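Local coordinates for protein LP04448p (Drosophila melanogaster, PDB 4QMH) that probably binds tubulin through its TOG domains and, as a member of the XMAP215 family, drives microtubule polymerization, at residues Asp28-Trp31 against Lys32-Asn35; Lys40-Ala43 against Ile44-Ala48; Asp68-Ala71 against Lys72-Gln75. All coordinates share one frame; numbering follows the deposited sequence.

In the fold
Contacts 1 and 3 are the starts of helices 31-48 and 71-88, each just after a short loop, and they touch: R34 NE of contact 1 lies 2.8 Å from D68 OD2 of contact 3 in a salt bridge. Each combines an Asx turn with a capping side chain, D30 in one and N70 in the other. Contact 1 is the surface member; contact 3 is partly buried. Contact 2 shares helix 31-48 with contact 1, their centres about 18 Å apart, but lies within its last turns. There the polar chemistry is mostly backbone i to i+4 bonding; contact 2 is partly buried, with L41 and I45 supplying apolar contact. All three are local contacts in an all-helical chain.

Contact 1 of 3, residues Asp28-Trp31 against Lys32-Asn35; sequences DKDW and KTRN
R34 reaches back along the chain to the carbonyl of D28: NH1 donates to D28 O at 2.8 Å, with an N-H...O angle of 154° and the oxygen close to the guanidinium plane. The chain bends at chi3, which folds the guanidinium back over the turn and brings W31 CA over one of its faces. Water 1 accepts from R34 NH2 and makes a weak bond to K29 O, a second link between guanidinium and turn. R34 NE forms a salt bridge with D68, so this buried arginine ties the turn before helix 31-48 to the turn before helix 71-88.

D30 is the N-cap. Its OD1 accepts a weak bond from K32 N at 3.2 Å, while its O takes a nearly straight bond from R34 N (3.1 Å) that opens the helical pattern, and a weak one from T33 N; N35 N to W31 O continues the pattern. D30 OD2 and T33 OG1 are bridged by water 2, which donates to the carboxylate. Preceding the cap, D28 OD2 accepts from D30 N at 2.8 Å, an Asx turn.

Two packing contacts lie beside these bonds. T33 CG2 sits 3.5 Å from D28 CB. The indole of W31, with its CG set between the backbone N and the carbonyl carbon (chi1 79°), receives K32 over one face: K32 CG is 3.7 Å from the centroid of the W31 six-membered ring, 18° off its normal, a CH-pi contact. W31 also touches N70, in the loop before helix 71-88, and K72 on that helix.

The amides of K32, T33 and R34 thus meet acceptors of D30, the first two weakly, and the two aspartates would probably interact favourably with the positive end of the helix dipole.

Contact 2 of 3, residues Lys40-Ala43 against Ile44-Ala48; sequences KLQA and IISEA
The backbone bonds of this stretch join K40 O to I44 N, L41 O to I45 N, Q42 O to S46 N and A43 O to E47 N, an unbroken i to i+4 series with lengths of 2.9 to 3.0 Å. That of I45 is the straightest at 167°.

One side-chain hydrogen bond is added on the same spacing. S46 OG donates to Q42 OE1 at 2.8 Å, approaching from above the amide plane, 52° out of it, and so misses the lone-pair direction. The glutamine chain bends at chi2 (-78°), which turns its amide along the helix to meet the serine. Q42 O also accepts from Q83 of helix 71-88.

Apolar contact is made by L41 and I45, whose side chains cross obliquely, L41 CG lying 4.0 Å from I45 CD1. Both are buried: L41 packs on L58, L62 and I80, and I45 on A87. I44 packs on L22 of helix 20-26, and K40 NZ pairs with E25.

The helix is therefore amphipathic here: L41 and I45 supply its buried contacts, while the S46 hydroxyl and the Q42 amide oxygen pair with each other along a more exposed strip.

Contact 3 of 3, residues Asp68-Ala71 against Lys72-Gln75; sequences DSNA and KIAQ
N70 caps helix 71-88: its OD1 accepts from I73 N at 3.1 Å with an N-H...O angle of 156°, the donor lying in the amide plane and on a lone pair. With CG anti to the backbone N (chi1 -178°), the amide swings forward over the first turn, and the same oxygen stands 2.9 Å from K72 N. Two backbone bonds start the helix proper, A74 N to N70 O and Q75 N to A71 O, the latter 2.9 Å long.

Around these bonds lie the side-chain contacts. I73 presents its branches to two residues of the turn: CG2 is 3.4 Å from D68 OD2, and CG1 is 3.7 Å from N70 OD1. The N70 and I73 side chains cross at about a right angle. Q75 runs back alongside A71, its CG 3.2 Å from A71 O and its NE2 3.8 Å from A71 CB.

D68 positions the cap from the next shell. Its OD1 accepts from N70 N at 2.8 Å through the anti lone pair, closing an Asx turn that fixes the backbone just ahead of the helix. The other oxygen, OD2, forms a salt bridge with R65 and, with R34 as its second partner, this buried carboxylate probably has its charge balanced by both arginines.

This turn joins helix 58-66 to helix 71-88. I73 packs on N35 and L38 of helix 31-48, and Q75 meets F113 and V114 of helix 112-129, so the start of helix 71-88 lies between helix 31-48 and helix 112-129, touching both.

Contact 1 of 3, residues Asp28-Trp31 against Lys32-Asn35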
loop_
_atom_site.group_PDB
_atom_site.type_symbol
_atom_site.label_atom_id
_atom_site.label_comp_id
_atom_site.label_asym_id
_atom_site.label_seq_id
_atom_site.Cartn_x
_atom_site.Cartn_y
_atom_site.Cartn_z
ATOM N N ASP A 28 -13.816 -20.154 -6.051
ATOM C CA ASP A 28 -14.037 -21.223 -7.032
ATOM C C ASP A 28 -12.932 -21.241 -8.092
ATOM O O ASP A 28 -12.315 -20.220 -8.361
ATOM C CB ASP A 28 -15.393 -21.021 -7.698
ATOM C CG ASP A 28 -15.852 -22.239 -8.479
ATOM O OD1 ASP A 28 -16.471 -23.130 -7.869
ATOM O OD2 ASP A 28 -15.595 -22.303 -9.697
ATOM N N LYS A 29 -12.689 -22.401 -8.699
ATOM C CA LYS A 29 -11.693 -22.506 -9.765
ATOM C C LYS A 29 -12.079 -21.729 -11.037
ATOM O O LYS A 29 -11.207 -21.354 -11.827
ATOM C CB LYS A 29 -11.427 -23.978 -10.100
ATOM C CG LYS A 29 -12.694 -24.767 -10.378
ATOM C CD LYS A 29 -12.407 -26.252 -10.521
ATOM C CE LYS A 29 -13.695 -27.060 -10.528
ATOM N NZ LYS A 29 -13.420 -28.522 -10.424
ATOM N N ASP A 30 -13.374 -21.479 -11.223
ATOM C CA ASP A 30 -13.872 -20.777 -12.409
ATOM C C ASP A 30 -14.001 -19.286 -12.143
ATOM O O ASP A 30 -14.729 -18.888 -11.246
ATOM C CB ASP A 30 -15.230 -21.343 -12.823
ATOM C CG ASP A 30 -15.892 -20.549 -13.951
ATOM O OD1 ASP A 30 -15.187 -19.928 -14.779
ATOM O OD2 ASP A 30 -17.138 -20.557 -14.013
ATOM N N TRP A 31 -13.304 -18.462 -12.923
ATOM C CA TRP A 31 -13.324 -17.022 -12.661
ATOM C C TRP A 31 -14.736 -16.430 -12.706
ATOM O O TRP A 31 -15.046 -15.518 -11.939
ATOM C CB TRP A 31 -12.371 -16.264 -13.598
ATOM C CG TRP A 31 -12.901 -16.046 -14.967
ATOM C CD1 TRP A 31 -12.712 -16.844 -16.058
ATOM C CD2 TRP A 31 -13.696 -14.940 -15.409
ATOM N NE1 TRP A 31 -13.351 -16.307 -17.151
ATOM C CE2 TRP A 31 -13.960 -15.137 -16.780
ATOM C CE3 TRP A 31 -14.208 -13.800 -14.779
ATOM C CZ2 TRP A 31 -14.718 -14.240 -17.530
ATOM C CZ3 TRP A 31 -14.961 -12.912 -15.523
ATOM C CH2 TRP A 31 -15.209 -13.136 -16.885
ATOM N N LYS A 32 -15.601 -16.952 -13.577
ATOM C CA LYS A 32 -16.965 -16.431 -13.649
ATOM C C LYS A 32 -17.701 -16.674 -12.341
ATOM O O LYS A 32 -18.510 -15.853 -11.921
ATOM C CB LYS A 32 -17.726 -17.025 -14.838
ATOM C CG LYS A 32 -17.175 -16.567 -16.165
ATOM C CD LYS A 32 -17.977 -17.104 -17.331
ATOM C CE LYS A 32 -17.435 -16.563 -18.642
ATOM N NZ LYS A 32 -18.086 -17.197 -19.821
ATOM N N THR A 33 -17.400 -17.792 -11.685
ATOM C CA THR A 33 -18.024 -18.095 -10.401
ATOM C C THR A 33 -17.462 -17.216 -9.284
ATOM O O THR A 33 -18.214 -16.728 -8.444
ATOM C CB THR A 33 -17.870 -19.575 -10.046
ATOM O OG1 THR A 33 -18.485 -20.359 -11.080
ATOM C CG2 THR A 33 -18.538 -19.883 -8.712
ATOM N N ARG A 34 -16.147 -17.015 -9.269
ATOM C CA ARG A 34 -15.562 -16.043 -8.342
ATOM C C ARG A 34 -16.222 -14.671 -8.510
ATOM O O ARG A 34 -16.483 -13.962 -7.538
ATOM C CB ARG A 34 -14.042 -15.913 -8.543
ATOM C CG ARG A 34 -13.312 -17.248 -8.523
ATOM C CD ARG A 34 -11.861 -17.102 -8.102
ATOM N NE ARG A 34 -10.976 -16.638 -9.171
ATOM C CZ ARG A 34 -10.610 -17.383 -10.215
ATOM N NH1 ARG A 34 -11.096 -18.612 -10.365
ATOM N NH2 ARG A 34 -9.783 -16.887 -11.126
ATOM N N ASN A 35 -16.493 -14.296 -9.751
ATOM C CA ASN A 35 -17.092 -12.995 -10.007
ATOM C C ASN A 35 -18.500 -12.909 -9.430
ATOM O O ASN A 35 -18.906 -11.875 -8.905
ATOM C CB ASN A 35 -17.130 -12.709 -11.507
ATOM C CG ASN A 35 -17.667 -11.328 -11.810
ATOM O OD1 ASN A 35 -17.090 -10.333 -11.387
ATOM N ND2 ASN A 35 -18.776 -11.260 -12.546
HETATM O O HOH W 1 -9.057 -19.053 -12.927
HETATM O O HOH W 2 -19.295 -21.806 -13.196
#

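Contact 2 of 3, residues Lys40-Ala43 against Ile44-Ala48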
loop_
_atom_site.group_PDB
_atom_site.type_symbol
_atom_site.label_atom_id
_atom_site.label_comp_id
_atom_site.label_asym_id
_atom_site.label_seq_id
_atom_site.Cartn_x
_atom_site.Cartn_y
_atom_site.Cartn_z
ATOM N N LYS A 40 -22.240 -10.746 -5.254
ATOM C CA LYS A 40 -23.047 -10.861 -4.039
ATOM C C LYS A 40 -22.463 -9.994 -2.927
ATOM O O LYS A 40 -23.203 -9.336 -2.195
ATOM C CB LYS A 40 -23.127 -12.312 -3.566
ATOM C CG LYS A 40 -23.939 -13.239 -4.487
ATOM C CD LYS A 40 -23.972 -14.650 -3.911
ATOM C CE LYS A 40 -24.846 -15.580 -4.729
ATOM N NZ LYS A 40 -24.247 -15.913 -6.043
ATOM N N LEU A 41 -21.133 -10.000 -2.817
ATOM C CA LEU A 41 -20.429 -9.224 -1.803
ATOM C C LEU A 41 -20.683 -7.730 -1.964
ATOM O O LEU A 41 -20.924 -7.020 -0.991
ATOM C CB LEU A 41 -18.921 -9.503 -1.876
ATOM C CG LEU A 41 -18.119 -8.671 -0.876
ATOM C CD1 LEU A 41 -18.555 -8.958 0.550
ATOM C CD2 LEU A 41 -16.648 -8.933 -1.044
ATOM N N GLN A 42 -20.642 -7.260 -3.206
ATOM C CA GLN A 42 -20.851 -5.851 -3.495
ATOM C C GLN A 42 -22.235 -5.422 -3.026
ATOM O O GLN A 42 -22.397 -4.341 -2.467
ATOM C CB GLN A 42 -20.693 -5.597 -4.990
ATOM C CG GLN A 42 -20.585 -4.122 -5.366
ATOM C CD GLN A 42 -21.916 -3.387 -5.360
ATOM O OE1 GLN A 42 -21.957 -2.163 -5.204
ATOM N NE2 GLN A 42 -23.010 -4.122 -5.557
ATOM N N ALA A 43 -23.224 -6.291 -3.235
ATOM C CA ALA A 43 -24.603 -5.993 -2.857
ATOM C C ALA A 43 -24.772 -5.969 -1.335
ATOM O O ALA A 43 -25.543 -5.162 -0.796
ATOM C CB ALA A 43 -25.574 -6.977 -3.514
ATOM N N ILE A 44 -24.056 -6.858 -0.648
ATOM C CA ILE A 44 -24.091 -6.917 0.813
ATOM C C ILE A 44 -23.572 -5.609 1.394
ATOM O O ILE A 44 -24.192 -5.025 2.290
ATOM C CB ILE A 44 -23.241 -8.090 1.371
ATOM C CG1 ILE A 44 -23.938 -9.432 1.140
ATOM C CG2 ILE A 44 -23.007 -7.900 2.860
ATOM C CD1 ILE A 44 -23.015 -10.622 1.298
ATOM N N ILE A 45 -22.436 -5.143 0.873
ATOM C CA ILE A 45 -21.860 -3.888 1.341
ATOM C C ILE A 45 -22.758 -2.691 1.004
ATOM O O ILE A 45 -23.015 -1.841 1.860
ATOM C CB ILE A 45 -20.424 -3.667 0.793
ATOM C CG1 ILE A 45 -19.520 -4.824 1.224
ATOM C CG2 ILE A 45 -19.887 -2.326 1.287
ATOM C CD1 ILE A 45 -18.237 -4.931 0.424
ATOM N N SER A 46 -23.239 -2.620 -0.238
ATOM C CA SER A 46 -24.110 -1.526 -0.660
ATOM C C SER A 46 -25.373 -1.420 0.187
ATOM O O SER A 46 -25.808 -0.321 0.550
ATOM C CB SER A 46 -24.511 -1.704 -2.128
ATOM O OG SER A 46 -23.429 -1.367 -2.976
ATOM N N GLU A 47 -25.974 -2.564 0.486
ATOM C CA GLU A 47 -27.235 -2.581 1.226
ATOM C C GLU A 47 -27.016 -2.117 2.669
ATOM O O GLU A 47 -27.859 -1.423 3.239
ATOM C CB GLU A 47 -27.846 -3.985 1.203
ATOM C CG GLU A 47 -29.124 -4.135 2.043
ATOM C CD GLU A 47 -30.295 -3.295 1.537
ATOM O OE1 GLU A 47 -30.167 -2.642 0.477
ATOM O OE2 GLU A 47 -31.354 -3.294 2.204
ATOM N N ALA A 48 -25.886 -2.497 3.261
ATOM C CA ALA A 48 -25.566 -2.060 4.617
ATOM C C ALA A 48 -25.172 -0.576 4.688
ATOM O O ALA A 48 -25.525 0.134 5.641
ATOM C CB ALA A 48 -24.468 -2.944 5.212
#

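Contact 3 of 3, residues Asp68-Ala71 against Lys72-Gln75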
loop_
_atom_site.group_PDB
_atom_site.type_symbol
_atom_site.label_atom_id
_atom_site.label_comp_id
_atom_site.label_asym_id
_atom_site.label_seq_id
_atom_site.Cartn_x
_atom_site.Cartn_y
_atom_site.Cartn_z
ATOM N N ASP A 68 -5.566 -12.163 -7.950
ATOM C CA ASP A 68 -6.175 -13.207 -8.762
ATOM C C ASP A 68 -5.426 -13.353 -10.082
ATOM O O ASP A 68 -4.892 -12.384 -10.612
ATOM C CB ASP A 68 -7.636 -12.846 -9.039
ATOM C CG ASP A 68 -8.480 -14.054 -9.408
ATOM O OD1 ASP A 68 -8.503 -14.431 -10.595
ATOM O OD2 ASP A 68 -9.138 -14.609 -8.507
ATOM N N SER A 69 -5.429 -14.561 -10.636
ATOM C CA SER A 69 -4.788 -14.790 -11.925
ATOM C C SER A 69 -5.632 -14.238 -13.080
ATOM O O SER A 69 -5.144 -14.047 -14.192
ATOM C CB SER A 69 -4.493 -16.276 -12.113
ATOM O OG SER A 69 -5.682 -17.037 -11.991
ATOM N N ASN A 70 -6.904 -13.966 -12.805
ATOM C CA ASN A 70 -7.770 -13.326 -13.782
ATOM C C ASN A 70 -7.819 -11.818 -13.536
ATOM O O ASN A 70 -8.154 -11.372 -12.440
ATOM C CB ASN A 70 -9.166 -13.937 -13.719
ATOM C CG ASN A 70 -10.109 -13.337 -14.740
ATOM O OD1 ASN A 70 -10.603 -12.224 -14.558
ATOM N ND2 ASN A 70 -10.376 -14.081 -15.820
ATOM N N ALA A 71 -7.462 -11.038 -14.550
ATOM C CA ALA A 71 -7.359 -9.583 -14.408
ATOM C C ALA A 71 -8.682 -8.917 -14.042
ATOM O O ALA A 71 -8.710 -7.973 -13.252
ATOM C CB ALA A 71 -6.790 -8.966 -15.683
ATOM N N LYS A 72 -9.775 -9.394 -14.628
ATOM C CA LYS A 72 -11.097 -8.846 -14.328
ATOM C C LYS A 72 -11.433 -8.980 -12.845
ATOM O O LYS A 72 -11.931 -8.043 -12.223
ATOM C CB LYS A 72 -12.170 -9.524 -15.184
ATOM C CG LYS A 72 -11.959 -9.338 -16.686
ATOM C CD LYS A 72 -12.937 -10.186 -17.492
ATOM C CE LYS A 72 -12.704 -10.051 -18.992
ATOM N NZ LYS A 72 -13.522 -11.042 -19.745
ATOM N N ILE A 73 -11.157 -10.152 -12.281
ATOM C CA ILE A 73 -11.412 -10.380 -10.862
ATOM C C ILE A 73 -10.546 -9.460 -9.997
ATOM O O ILE A 73 -11.026 -8.858 -9.039
ATOM C CB ILE A 73 -11.133 -11.844 -10.461
ATOM C CG1 ILE A 73 -12.090 -12.802 -11.174
ATOM C CG2 ILE A 73 -11.234 -12.015 -8.950
ATOM C CD1 ILE A 73 -13.560 -12.600 -10.788
ATOM N N ALA A 74 -9.266 -9.356 -10.341
ATOM C CA ALA A 74 -8.353 -8.505 -9.588
ATOM C C ALA A 74 -8.803 -7.045 -9.598
ATOM O O ALA A 74 -8.725 -6.354 -8.578
ATOM C CB ALA A 74 -6.930 -8.640 -10.130
ATOM N N GLN A 75 -9.267 -6.575 -10.752
ATOM C CA GLN A 75 -9.749 -5.210 -10.880
ATOM C C GLN A 75 -11.047 -4.991 -10.108
ATOM O O GLN A 75 -11.204 -3.991 -9.409
ATOM C CB GLN A 75 -9.917 -4.851 -12.349
ATOM C CG GLN A 75 -8.583 -4.829 -13.075
ATOM C CD GLN A 75 -8.724 -4.999 -14.566
ATOM O OE1 GLN A 75 -9.823 -4.888 -15.112
ATOM N NE2 GLN A 75 -7.606 -5.277 -15.241
#